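Local coordinates for protein xylulose kinase (Escherichia coli, PDB 2ITM) that catalyses the ATP-dependent phosphorylation of D-xylulose to D-xylulose 5-phosphate and, less efficiently, that of 1-deoxy-D-xylulose, at residues 165-170 and 278-283; 233-238 and 258-263; 245-250 and 262-267; 249-254 and 289-294. One frame throughout, in Å; residues are numbered along the deposited sequence.

Contact 1 (165-170 and 278-283); sequences ASDMSD and CHALPQ
The N terminus of helix 168-172, where Met-168 and Ser-169 lie against Cys-278, at the end of strand 275-278, and Ala-280 of the loop after it, is held by its own cap and packs on that neighbouring loop. Asp-167 is the N-cap. Its CG stands between the backbone N and the carbonyl carbon (chi1 81°), and OD1 of the carboxylate takes two firm bonds: Ser-169 OG comes to Asp-167 OD1 at 2.6 Å on the syn lone pair, and Ser-169 N reaches the same oxygen at 2.9 Å from above the carboxylate plane. An alanine here would probably leave Ser-169 OG and the amides of the first turn without this acceptor, and deprive Lys-153 of one of its two carboxylate partners. Across the contact the fit is close, with carbon atoms set against a carbonyl oxygen and against each other. Ser-169 CB presses on Cys-278 O at 3.3 Å, and Ser-169 CA offers a CA-H...O contact to that carbonyl. Met-168 CB meets Cys-278 CB at 3.6 Å, whereas the end of the methionine side chain leads away from the loop. Ala-280 CB sits 3.8 Å from Ser-169 OG. That hydroxyl also bonds Gly-232 N, in the strand just before helix 233-241; Ser-169 and His-279 both rest on Ala-235 of this helix, and Met-168 continues the packing onto strand 201-203.

Contact 2 (233-238 and 258-263); sequences DNAAGA and VYFAVS. With XUL (D-xylulose), chain C.
Phe-260 and Ala-238 join helix 233-241, which follows strand 226-232 of the N-terminal actin-like ATPase domain, to strand 257-262 of the C-terminal sheet. The axes of the two short segments cross at -65°, 9.8 Å apart, and the benzyl group spans the distance. CG of Phe-260 lies anti to the backbone N (chi1 -172°), directed at the helix, and the ring takes Ala-238 CB over one face, 3.6 Å from its centroid and somewhat toward the rim, a CH-pi contact. Ala-235 CA approaches CE1 of the same ring at 3.7 Å, from an oblique direction. An alanine in place of Phe-260 would probably open a gap under Ala-238 and leave His-286, which stacks on the ring, without its aromatic mate. One turn earlier, the Asn-234 and Val-258 side chains cross obliquely, Asn-234 OD1 lying 3.9 Å from Val-258 CG2. The other branch of the amide faces the sugar. Thus the helix that packs on the sheet also delivers the pocket residues Asp-233, the probable proton acceptor, and Asn-234. Xylulose O5 donates to Asp-233 OD2 at 2.9 Å, while Asn-234 ND2 lies only 3.1 Å from xylulose C3.

Contact 3 (245-250 and 262-267); sequences DANQAM and VSEGFL
Asn-247 and Val-262 meet through their backbones, and two hydrogen bonds carry the contact. Val-262 N donates to Gln-248 O at 2.8 Å, nearly along the C=O axis. Asn-247 N gives a short bond of 2.5 Å to Val-262 O, with the donor tilted 33° from the carbonyl plane. One residue of the second segment is therefore matched to two consecutive residues of the first. Van der Waals contacts fill in beside these bonds. Val-262 CG1, anti to its own backbone N, lies 3.3 Å from Asp-245 C, and Val-262 CB packs on the Asp-245 carbonyl oxygen. Ala-246 CB is approached closely by Glu-264 OE1, at 3.1 Å; the glutamate chain bends at chi2 (64°) on its way there. Water supplies a third kind of link. One molecule donates to Asn-247 OD1 and accepts from Glu-264 N at 3.0 Å, and another accepts from Asn-247 ND2 and gives a weak bond to Glu-264 OE1. Asn-247 OD1 also receives Lys-386 N, while a salt bridge joins Asp-245 OD1 to Arg-284. Asp-245 to Gln-248 forms a type II beta turn closed by Gln-248 N to Asp-245 O, with Asn-247 in a left-handed conformation at phi 73°. Such a turn, running straight into a pair of residues opposite one, is the G1 beta bulge, where strand 249-253 begins to pair antiparallel with the last residues of strand 257-262.

Contact 4 (249-254 and 289-294); sequences AMLSLG and SVMLSA
Met-291 of strand 285-291 begins the contact, its terminal CE coming to 4.3 Å from Leu-251 CD1. The two strands are not neighbours in the C-terminal sheet: strand 257-262 runs between them, so the side chains of Met-291 and Leu-251 meet past it, on the side covered by helix 358-381, where Met-377 touches Met-291. After Leu-292 the chain draws nearer to the first segment. At Ser-293 it is CB that faces the carbonyl of Gly-254, with Ser-293 CB to Gly-254 O at 3.4 Å. The hydroxyl, anti to its own carbonyl carbon (chi1 -49°), lies farther from that oxygen, at 3.9 Å, and is bound to Thr-255 O instead. Ser-293 occupies the N-cap position of helix 294-304, yet its side chain makes no capping bond. Ala-294, in the first turn of that helix, makes the tightest side-chain meeting. Its methyl sits against Leu-253, with Ala-294 CB 3.5 Å from Leu-253 CB and 3.6 Å from Leu-253 CD2. Leu-253 is the centre of an inverse gamma turn, and Trp-402 of helix 400-410 touches both Leu-253 and Ala-294. Cohesion thus comes from van der Waals contact of methyl and methylene groups with one another and, at Gly-254, with a carbonyl oxygen, so that the Leu-253 region and the helix start are held by fit and burial, while the Ser-293 hydroxyl spends its bond on the residue following Gly-254.

From the N terminus, the chain first passes 165-170, to which it returns in contact 1 only at 278-283, closing the longest loop. Contacts 2 and 3 nest inside it: 233-238 and 245-250 leave in turn and both come back around Val-262. Contact 4 shares Ala-249 and Met-250 with contact 3 but runs on to 289-294 and so crosses contacts 1 and 2. Contacts 1 and 2 touch through His-279 and Ser-169 and tie the N-terminal half to the C-terminal sheet and the loop after its edge strand 275-278; contact 3 joins the start of strand 249-253 to the last residues of strand 257-262, contact 4 its far part to strand 285-291 and helix 294-304.

Contact 1 (165-170 and 278-283)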
# COMPACT_ATOMS: atom_id res chain seq x y z
N ALA A 165 33.69 34.58 -11.94
CA ALA A 165 34.51 33.41 -11.67
C ALA A 165 33.73 32.24 -11.09
O ALA A 165 32.77 32.41 -10.38
CB ALA A 165 35.66 33.77 -10.79
N SER A 166 34.18 31.03 -11.41
CA SER A 166 33.71 29.83 -10.76
C SER A 166 34.83 28.85 -10.39
O SER A 166 35.97 29.09 -10.70
CB SER A 166 32.67 29.13 -11.64
OG SER A 166 31.93 28.18 -10.91
N ASP A 167 34.44 27.77 -9.76
CA ASP A 167 35.33 26.68 -9.45
C ASP A 167 35.02 25.42 -10.26
O ASP A 167 33.96 25.29 -10.80
CB ASP A 167 35.32 26.38 -7.96
CG ASP A 167 34.15 25.55 -7.55
OD1 ASP A 167 34.33 24.35 -7.34
OD2 ASP A 167 33.01 26.00 -7.41
N MET A 168 35.97 24.50 -10.29
CA MET A 168 35.85 23.28 -11.08
C MET A 168 34.68 22.35 -10.69
O MET A 168 34.11 21.67 -11.51
CB MET A 168 37.17 22.52 -11.08
CG MET A 168 38.35 23.31 -11.63
SD MET A 168 38.20 23.74 -13.36
CE MET A 168 39.73 24.58 -13.60
N SER A 169 34.34 22.32 -9.41
CA SER A 169 33.27 21.48 -8.93
C SER A 169 31.88 21.96 -9.34
O SER A 169 31.06 21.16 -9.70
CB SER A 169 33.38 21.24 -7.42
OG SER A 169 32.88 22.33 -6.67
N ASP A 170 31.67 23.26 -9.25
CA ASP A 170 30.42 23.84 -9.69
C ASP A 170 30.34 23.84 -11.22
O ASP A 170 29.33 23.49 -11.80
CB ASP A 170 30.28 25.26 -9.13
CG ASP A 170 28.92 25.49 -8.43
OD1 ASP A 170 28.69 26.64 -8.00
OD2 ASP A 170 28.06 24.62 -8.26
N CYS A 278 34.54 17.28 -11.22
CA CYS A 278 35.71 17.77 -10.53
C CYS A 278 35.41 17.98 -9.05
O CYS A 278 34.30 18.32 -8.69
CB CYS A 278 36.24 19.04 -11.19
SG CYS A 278 36.73 18.91 -12.91
N HIS A 279 36.40 17.77 -8.21
CA HIS A 279 36.34 18.15 -6.80
C HIS A 279 36.78 19.60 -6.62
O HIS A 279 37.43 20.16 -7.47
CB HIS A 279 37.21 17.21 -5.97
CG HIS A 279 36.86 17.17 -4.51
ND1 HIS A 279 35.89 17.96 -3.95
CD2 HIS A 279 37.36 16.42 -3.50
CE1 HIS A 279 35.81 17.70 -2.66
NE2 HIS A 279 36.69 16.77 -2.36
N ALA A 280 36.42 20.19 -5.49
CA ALA A 280 36.73 21.58 -5.21
C ALA A 280 38.18 21.79 -4.76
O ALA A 280 38.53 22.83 -4.22
CB ALA A 280 35.77 22.15 -4.18
N LEU A 281 38.99 20.76 -4.98
CA LEU A 281 40.42 20.90 -4.76
C LEU A 281 41.21 20.56 -6.00
O LEU A 281 40.72 19.88 -6.89
CB LEU A 281 40.86 20.03 -3.58
CG LEU A 281 40.30 20.37 -2.21
CD1 LEU A 281 40.35 19.19 -1.29
CD2 LEU A 281 40.99 21.58 -1.60
N PRO A 282 42.44 21.04 -6.04
CA PRO A 282 43.28 20.86 -7.22
C PRO A 282 43.63 19.40 -7.42
O PRO A 282 43.89 18.69 -6.47
CB PRO A 282 44.51 21.68 -6.87
CG PRO A 282 44.01 22.70 -5.91
CD PRO A 282 43.03 21.98 -5.09
N GLN A 283 43.58 18.97 -8.67
CA GLN A 283 43.86 17.60 -9.06
C GLN A 283 43.03 16.58 -8.28
O GLN A 283 43.49 15.49 -7.99
CB GLN A 283 45.34 17.30 -8.94
CG GLN A 283 46.20 17.97 -9.99
CD GLN A 283 45.90 17.49 -11.39
OE1 GLN A 283 46.29 16.40 -11.77
NE2 GLN A 283 45.22 18.31 -12.16

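Contact 2 (233-238 and 258-263)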
# COMPACT_ATOMS: atom_id res chain seq x y z
N ASP A 233 27.77 22.77 -3.53
CA ASP A 233 27.40 22.39 -2.18
C ASP A 233 27.88 21.00 -1.74
O ASP A 233 28.42 20.85 -0.66
CB ASP A 233 25.92 22.60 -1.90
CG ASP A 233 25.02 21.81 -2.82
OD1 ASP A 233 25.51 21.01 -3.64
OD2 ASP A 233 23.79 21.92 -2.80
N ASN A 234 27.70 20.00 -2.58
CA ASN A 234 28.23 18.68 -2.29
C ASN A 234 29.74 18.67 -2.07
O ASN A 234 30.21 18.26 -1.03
CB ASN A 234 27.83 17.66 -3.36
CG ASN A 234 26.34 17.44 -3.42
OD1 ASN A 234 25.71 17.17 -2.43
ND2 ASN A 234 25.79 17.55 -4.60
N ALA A 235 30.49 19.13 -3.06
CA ALA A 235 31.94 19.12 -2.98
C ALA A 235 32.46 19.91 -1.79
O ALA A 235 33.37 19.48 -1.11
CB ALA A 235 32.57 19.59 -4.25
N ALA A 236 31.87 21.07 -1.54
CA ALA A 236 32.24 21.89 -0.39
C ALA A 236 31.95 21.21 0.93
O ALA A 236 32.77 21.21 1.82
CB ALA A 236 31.59 23.25 -0.45
N GLY A 237 30.76 20.65 1.06
CA GLY A 237 30.44 19.73 2.12
C GLY A 237 31.49 18.67 2.37
O GLY A 237 31.89 18.46 3.49
N ALA A 238 31.91 18.00 1.31
CA ALA A 238 32.92 16.97 1.42
C ALA A 238 34.22 17.52 1.97
O ALA A 238 34.89 16.85 2.74
CB ALA A 238 33.16 16.32 0.09
N VAL A 258 23.13 11.62 0.25
CA VAL A 258 24.18 11.59 -0.75
C VAL A 258 25.21 10.52 -0.43
O VAL A 258 25.53 10.30 0.71
CB VAL A 258 24.96 12.92 -0.83
CG1 VAL A 258 25.65 13.05 -2.15
CG2 VAL A 258 24.07 14.09 -0.58
N TYR A 259 25.74 9.89 -1.46
CA TYR A 259 27.00 9.19 -1.34
C TYR A 259 28.06 9.88 -2.16
O TYR A 259 27.92 10.05 -3.36
CB TYR A 259 26.85 7.72 -1.76
CG TYR A 259 28.05 6.83 -1.49
CD1 TYR A 259 28.58 6.69 -0.23
CD2 TYR A 259 28.63 6.10 -2.52
CE1 TYR A 259 29.65 5.88 0.01
CE2 TYR A 259 29.71 5.28 -2.29
CZ TYR A 259 30.22 5.17 -1.02
OH TYR A 259 31.28 4.36 -0.78
N PHE A 260 29.13 10.30 -1.49
CA PHE A 260 30.17 11.10 -2.10
C PHE A 260 31.50 10.38 -1.91
O PHE A 260 31.88 10.07 -0.79
CB PHE A 260 30.21 12.47 -1.44
CG PHE A 260 31.11 13.46 -2.10
CD1 PHE A 260 30.60 14.54 -2.77
CD2 PHE A 260 32.47 13.32 -2.03
CE1 PHE A 260 31.42 15.45 -3.37
CE2 PHE A 260 33.30 14.24 -2.62
CZ PHE A 260 32.78 15.30 -3.30
N ALA A 261 32.18 10.09 -3.01
CA ALA A 261 33.44 9.40 -2.95
C ALA A 261 34.47 10.04 -3.86
O ALA A 261 34.24 10.21 -5.04
CB ALA A 261 33.26 7.96 -3.30
N VAL A 262 35.61 10.39 -3.29
CA VAL A 262 36.73 10.89 -4.04
C VAL A 262 37.42 9.78 -4.81
O VAL A 262 37.74 8.76 -4.26
CB VAL A 262 37.76 11.55 -3.13
CG1 VAL A 262 38.94 11.99 -3.92
CG2 VAL A 262 37.16 12.70 -2.40
N SER A 263 37.64 10.01 -6.10
CA SER A 263 38.11 8.97 -7.00
C SER A 263 39.60 9.08 -7.26
O SER A 263 40.22 10.09 -6.97
CB SER A 263 37.35 9.00 -8.32
OG SER A 263 37.52 10.21 -9.01
C1 XUL C . 23.12 17.30 -8.14
C2 XUL C . 23.02 17.44 -6.63
C3 XUL C . 23.35 18.76 -6.02
C4 XUL C . 22.05 19.27 -5.45
C5 XUL C . 22.07 20.75 -5.15
O1 XUL C . 24.44 17.02 -8.54
O2 XUL C . 22.13 16.61 -5.92
O3 XUL C . 23.69 19.61 -7.08
O4 XUL C . 21.10 18.99 -6.44
O5 XUL C . 23.30 21.27 -5.55

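Contact 3 (245-250 and 262-267)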
# COMPACT_ATOMS: atom_id res chain seq x y z
N ASP A 245 40.99 12.79 -0.36
CA ASP A 245 41.86 11.97 -1.19
C ASP A 245 41.17 10.75 -1.80
O ASP A 245 40.15 10.30 -1.32
CB ASP A 245 43.08 11.52 -0.40
CG ASP A 245 44.05 12.63 -0.17
OD1 ASP A 245 44.40 13.35 -1.10
OD2 ASP A 245 44.56 12.84 0.94
N ALA A 246 41.76 10.23 -2.86
CA ALA A 246 41.24 9.07 -3.56
C ALA A 246 40.72 7.98 -2.64
O ALA A 246 41.40 7.55 -1.72
CB ALA A 246 42.26 8.52 -4.50
N ASN A 247 39.50 7.54 -2.91
CA ASN A 247 38.83 6.48 -2.17
C ASN A 247 38.35 6.85 -0.78
O ASN A 247 37.90 5.99 -0.05
CB ASN A 247 39.68 5.21 -2.14
CG ASN A 247 40.02 4.70 -3.53
OD1 ASN A 247 39.14 4.35 -4.30
ND2 ASN A 247 41.29 4.67 -3.84
N GLN A 248 38.44 8.11 -0.41
CA GLN A 248 37.64 8.60 0.70
C GLN A 248 36.18 8.73 0.29
O GLN A 248 35.88 9.20 -0.78
CB GLN A 248 38.17 9.92 1.23
CG GLN A 248 39.53 9.83 1.90
CD GLN A 248 39.98 11.15 2.46
OE1 GLN A 248 40.57 11.96 1.79
NE2 GLN A 248 39.72 11.35 3.74
N ALA A 249 35.30 8.28 1.17
CA ALA A 249 33.88 8.24 0.86
C ALA A 249 33.05 8.56 2.08
O ALA A 249 33.37 8.16 3.19
CB ALA A 249 33.50 6.89 0.32
N MET A 250 31.96 9.28 1.85
CA MET A 250 31.00 9.60 2.88
C MET A 250 29.58 9.28 2.45
O MET A 250 29.22 9.44 1.30
CB MET A 250 31.12 11.06 3.31
CG MET A 250 30.66 12.06 2.27
SD MET A 250 31.09 13.77 2.59
CE MET A 250 29.76 14.24 3.65
N VAL A 262 35.61 10.39 -3.29
CA VAL A 262 36.73 10.89 -4.04
C VAL A 262 37.42 9.78 -4.81
O VAL A 262 37.74 8.76 -4.26
CB VAL A 262 37.76 11.55 -3.13
CG1 VAL A 262 38.94 11.99 -3.92
CG2 VAL A 262 37.16 12.70 -2.40
N SER A 263 37.64 10.01 -6.10
CA SER A 263 38.11 8.97 -7.00
C SER A 263 39.60 9.08 -7.26
O SER A 263 40.22 10.09 -6.97
CB SER A 263 37.35 9.00 -8.32
OG SER A 263 37.52 10.21 -9.01
N GLU A 264 40.16 8.03 -7.83
CA GLU A 264 41.50 8.07 -8.38
C GLU A 264 41.54 8.65 -9.78
O GLU A 264 41.31 7.96 -10.77
CB GLU A 264 42.13 6.68 -8.34
CG GLU A 264 43.64 6.68 -8.47
CD GLU A 264 44.34 7.37 -7.33
OE1 GLU A 264 44.26 6.87 -6.19
OE2 GLU A 264 44.97 8.41 -7.55
N GLY A 265 41.84 9.93 -9.84
CA GLY A 265 41.62 10.71 -11.02
C GLY A 265 40.20 10.67 -11.54
O GLY A 265 39.27 10.37 -10.81
N PHE A 266 40.05 10.95 -12.82
CA PHE A 266 38.73 11.06 -13.41
C PHE A 266 38.15 9.72 -13.85
O PHE A 266 38.77 8.98 -14.60
CB PHE A 266 38.74 12.04 -14.56
CG PHE A 266 37.45 12.12 -15.29
CD1 PHE A 266 36.29 12.37 -14.61
CD2 PHE A 266 37.41 11.96 -16.64
CE1 PHE A 266 35.12 12.44 -15.27
CE2 PHE A 266 36.23 12.03 -17.31
CZ PHE A 266 35.08 12.27 -16.63
N LEU A 267 36.96 9.43 -13.36
CA LEU A 267 36.26 8.20 -13.68
C LEU A 267 34.96 8.46 -14.43
O LEU A 267 34.13 9.23 -13.97
CB LEU A 267 35.98 7.40 -12.41
CG LEU A 267 37.16 6.67 -11.79
CD1 LEU A 267 36.74 5.98 -10.54
CD2 LEU A 267 37.71 5.67 -12.78
O HOH W 1 38.96 5.37 -7.08
O HOH W 2 43.33 3.69 -6.13

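Contact 4 (249-254 and 289-294)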
# COMPACT_ATOMS: atom_id res chain seq x y z
N ALA A 249 35.30 8.28 1.17
CA ALA A 249 33.88 8.24 0.86
C ALA A 249 33.05 8.56 2.08
O ALA A 249 33.37 8.16 3.19
CB ALA A 249 33.50 6.89 0.32
N MET A 250 31.96 9.28 1.85
CA MET A 250 31.00 9.60 2.88
C MET A 250 29.58 9.28 2.45
O MET A 250 29.22 9.44 1.30
CB MET A 250 31.12 11.06 3.31
CG MET A 250 30.66 12.06 2.27
SD MET A 250 31.09 13.77 2.59
CE MET A 250 29.76 14.24 3.65
N LEU A 251 28.78 8.83 3.40
CA LEU A 251 27.35 8.63 3.21
C LEU A 251 26.57 9.52 4.15
O LEU A 251 26.67 9.37 5.36
CB LEU A 251 26.97 7.17 3.43
CG LEU A 251 25.49 6.79 3.43
CD1 LEU A 251 24.87 6.98 2.07
CD2 LEU A 251 25.32 5.37 3.88
N SER A 252 25.81 10.45 3.60
CA SER A 252 25.04 11.35 4.42
C SER A 252 23.61 10.90 4.54
O SER A 252 22.84 11.00 3.60
CB SER A 252 25.13 12.78 3.94
OG SER A 252 24.46 13.66 4.82
N LEU A 253 23.26 10.42 5.72
CA LEU A 253 21.90 10.07 6.04
C LEU A 253 21.17 11.26 6.64
O LEU A 253 20.53 11.15 7.67
CB LEU A 253 21.87 8.87 6.97
CG LEU A 253 22.95 7.81 6.77
CD1 LEU A 253 23.17 7.03 8.01
CD2 LEU A 253 22.61 6.88 5.65
N GLY A 254 21.29 12.40 5.99
CA GLY A 254 20.69 13.63 6.45
C GLY A 254 19.35 13.87 5.81
O GLY A 254 18.71 12.95 5.32
N SER A 289 26.17 10.18 -5.99
CA SER A 289 24.86 9.65 -6.28
C SER A 289 23.87 10.11 -5.23
O SER A 289 24.15 10.05 -4.05
CB SER A 289 24.91 8.13 -6.33
OG SER A 289 23.65 7.61 -6.66
N VAL A 290 22.73 10.58 -5.69
CA VAL A 290 21.64 10.85 -4.79
C VAL A 290 21.22 9.56 -4.10
O VAL A 290 21.12 8.52 -4.72
CB VAL A 290 20.46 11.53 -5.47
CG1 VAL A 290 19.37 11.82 -4.48
CG2 VAL A 290 20.90 12.81 -6.10
N MET A 291 21.00 9.65 -2.80
CA MET A 291 20.56 8.52 -2.03
C MET A 291 19.29 8.86 -1.30
O MET A 291 18.94 10.02 -1.19
CB MET A 291 21.63 8.10 -1.05
CG MET A 291 22.94 7.72 -1.71
SD MET A 291 22.84 6.21 -2.65
CE MET A 291 23.63 5.11 -1.55
N LEU A 292 18.61 7.85 -0.79
CA LEU A 292 17.52 8.05 0.15
C LEU A 292 18.00 8.89 1.32
O LEU A 292 19.15 8.83 1.72
CB LEU A 292 16.91 6.72 0.62
CG LEU A 292 16.13 5.89 -0.39
CD1 LEU A 292 16.22 4.44 -0.05
CD2 LEU A 292 14.70 6.32 -0.51
N SER A 293 17.08 9.69 1.86
CA SER A 293 17.29 10.34 3.13
C SER A 293 16.93 9.38 4.25
O SER A 293 15.81 9.33 4.69
CB SER A 293 16.43 11.60 3.24
OG SER A 293 16.57 12.40 2.09
N ALA A 294 17.92 8.61 4.70
CA ALA A 294 17.72 7.61 5.74
C ALA A 294 17.14 8.29 6.96
O ALA A 294 16.44 7.68 7.76
CB ALA A 294 19.01 6.98 6.07